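Local coordinates for uncharacterized protein (Streptococcus mutans, PDB 2QKP) that is of unknown function, this piece being the C-terminal PAS-like domain of a longer hemerythrin-like protein, probably a sensory module, at residues V106-A111 against V123-Q128. Numbering follows the deposited sequence.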
loop_
_atom_site.group_PDB
_atom_site.type_symbol
_atom_site.label_atom_id
_atom_site.label_comp_id
_atom_site.label_asym_id
_atom_site.label_seq_id
_atom_site.Cartn_x
_atom_site.Cartn_y
_atom_site.Cartn_z
ATOM N N VAL A 106 4.188 13.815 8.966
ATOM C CA VAL A 106 3.214 12.745 8.792
ATOM C C VAL A 106 2.089 13.185 7.870
ATOM O O VAL A 106 1.537 14.280 8.033
ATOM C CB VAL A 106 2.638 12.341 10.182
ATOM C CG1 VAL A 106 1.590 11.204 10.053
ATOM C CG2 VAL A 106 3.780 11.909 11.136
ATOM N N TYR A 107 1.743 12.336 6.898
ATOM C CA TYR A 107 0.599 12.603 6.030
ATOM C C TYR A 107 -0.385 11.447 6.195
ATOM O O TYR A 107 -0.007 10.280 6.012
ATOM C CB TYR A 107 1.082 12.631 4.574
ATOM C CG TYR A 107 0.017 13.035 3.575
ATOM C CD1 TYR A 107 -0.256 14.379 3.334
ATOM C CD2 TYR A 107 -0.689 12.081 2.836
ATOM C CE1 TYR A 107 -1.218 14.767 2.403
ATOM C CE2 TYR A 107 -1.676 12.466 1.909
ATOM C CZ TYR A 107 -1.915 13.811 1.688
ATOM O OH TYR A 107 -2.853 14.215 0.745
ATOM N N VAL A 108 -1.630 11.777 6.553
ATOM C CA VAL A 108 -2.628 10.787 6.954
ATOM C C VAL A 108 -3.733 10.805 5.928
ATOM O O VAL A 108 -4.198 11.868 5.522
ATOM C CB VAL A 108 -3.239 11.132 8.350
ATOM C CG1 VAL A 108 -4.235 10.083 8.775
ATOM C CG2 VAL A 108 -2.160 11.256 9.404
ATOM N N THR A 109 -4.154 9.624 5.498
ATOM C CA THR A 109 -5.332 9.564 4.635
ATOM C C THR A 109 -6.347 8.587 5.190
ATOM O O THR A 109 -5.997 7.473 5.573
ATOM C CB THR A 109 -4.965 9.068 3.226
ATOM O OG1 THR A 109 -3.977 9.921 2.659
ATOM C CG2 THR A 109 -6.201 9.006 2.327
ATOM N N TYR A 110 -7.609 9.017 5.226
ATOM C CA TYR A 110 -8.741 8.128 5.467
ATOM C C TYR A 110 -9.482 8.005 4.167
ATOM O O TYR A 110 -9.901 9.034 3.590
ATOM C CB TYR A 110 -9.708 8.758 6.467
ATOM C CG TYR A 110 -9.171 8.880 7.856
ATOM C CD1 TYR A 110 -9.404 7.862 8.784
ATOM C CD2 TYR A 110 -8.472 10.010 8.256
ATOM C CE1 TYR A 110 -8.928 7.950 10.102
ATOM C CE2 TYR A 110 -7.976 10.116 9.598
ATOM C CZ TYR A 110 -8.219 9.071 10.496
ATOM O OH TYR A 110 -7.796 9.102 11.829
ATOM N N ALA A 111 -9.656 6.772 3.686
ATOM C CA ALA A 111 -10.259 6.543 2.397
ATOM C C ALA A 111 -11.455 5.626 2.471
ATOM O O ALA A 111 -11.433 4.667 3.223
ATOM C CB ALA A 111 -9.197 5.953 1.434
ATOM N N VAL A 123 -13.529 1.635 5.985
ATOM C CA VAL A 123 -12.615 2.780 5.865
ATOM C C VAL A 123 -11.172 2.302 5.986
ATOM O O VAL A 123 -10.842 1.568 6.918
ATOM C CB VAL A 123 -12.909 3.810 6.930
ATOM C CG1 VAL A 123 -11.832 4.886 6.950
ATOM C CG2 VAL A 123 -14.287 4.464 6.650
ATOM N N LEU A 124 -10.344 2.728 5.027
ATOM C CA LEU A 124 -8.916 2.395 4.994
ATOM C C LEU A 124 -8.142 3.626 5.462
ATOM O O LEU A 124 -8.284 4.690 4.855
ATOM C CB LEU A 124 -8.526 2.018 3.551
ATOM C CG LEU A 124 -7.042 1.922 3.197
ATOM C CD1 LEU A 124 -6.388 0.832 4.037
ATOM C CD2 LEU A 124 -6.879 1.648 1.729
ATOM N N GLU A 125 -7.331 3.493 6.517
ATOM C CA GLU A 125 -6.457 4.586 6.955
ATOM C C GLU A 125 -5.012 4.214 6.647
ATOM O O GLU A 125 -4.585 3.088 6.939
ATOM C CB GLU A 125 -6.629 4.855 8.456
ATOM C CG GLU A 125 -5.720 5.986 8.983
ATOM C CD GLU A 125 -5.906 6.290 10.466
ATOM O OE1 GLU A 125 -6.740 5.629 11.130
ATOM O OE2 GLU A 125 -5.218 7.209 10.949
ATOM N N TYR A 126 -4.277 5.124 6.018
ATOM C CA TYR A 126 -2.861 4.889 5.791
ATOM C C TYR A 126 -2.050 6.141 6.093
ATOM O O TYR A 126 -2.456 7.299 5.769
ATOM C CB TYR A 126 -2.590 4.324 4.382
ATOM C CG TYR A 126 -3.211 5.057 3.203
ATOM C CD1 TYR A 126 -2.474 6.010 2.493
ATOM C CD2 TYR A 126 -4.515 4.776 2.776
ATOM C CE1 TYR A 126 -3.013 6.652 1.395
ATOM C CE2 TYR A 126 -5.073 5.412 1.678
ATOM C CZ TYR A 126 -4.298 6.350 0.990
ATOM O OH TYR A 126 -4.828 7.016 -0.086
ATOM N N VAL A 127 -0.934 5.905 6.772
ATOM C CA VAL A 127 -0.105 6.975 7.291
ATOM C C VAL A 127 1.282 6.848 6.653
ATOM O O VAL A 127 1.872 5.761 6.645
ATOM C CB VAL A 127 0.029 6.870 8.832
ATOM C CG1 VAL A 127 0.882 7.959 9.341
ATOM C CG2 VAL A 127 -1.352 6.870 9.538
ATOM N N GLN A 128 1.806 7.971 6.161
ATOM C CA GLN A 128 3.118 7.956 5.512
ATOM C C GLN A 128 4.012 9.059 6.057
ATOM O O GLN A 128 3.550 10.147 6.389
ATOM C CB GLN A 128 2.954 8.155 4.018
ATOM C CG GLN A 128 4.251 7.855 3.176
ATOM C CD GLN A 128 3.964 7.910 1.685
ATOM O OE1 GLN A 128 2.872 8.322 1.264
ATOM N NE2 GLN A 128 4.934 7.510 0.881
HETATM O O HOH W 1 -1.431 8.910 3.745
HETATM O O HOH W 2 -3.747 9.600 -0.665
HETATM O O HOH W 3 -6.343 7.741 13.334
#
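Tyr126 holds CG between its backbone N and carbonyl carbon (chi1 50°), and its ring lies beside Thr109, whose CB sits over one face, 3.7 Å from the ring centroid, in a CH-pi contact. Thr109 has CG2 anti to its backbone N, and that methyl lies 3.4 Å from Tyr126 OH. On the other face of the sheet, Glu125 runs alongside the Tyr110 ring: CG stands over the ring toward its rim, and the carboxylate is turned 33° from the ring plane. One water donates to Glu125 OE2 at 2.7 Å and lies close to Tyr110 OH. Between these two faces, strands 104-114 and 120-129 form an antiparallel hairpin in the PAS sheet, with paired N-H...O bonds at Tyr107-Gln128, Thr109-Tyr126 and Ala111-Leu124. A second water donates to Tyr107 O and Tyr126 O and accepts from Thr109 OG1. Helix 72-86 packs against Tyr110 and Val123, whereas Gln128 NE2 hydrogen-bonds to OE1 of Gln128 of the second subunit. The chemistry thus differs between the faces: on the helix side that water and a long, weak ion pair of OE1 with Arg57 probably ease the cost of the buried Glu125 charge, while the face of Tyr107, Leu124, Tyr126 and Gln128 packs on the second subunit.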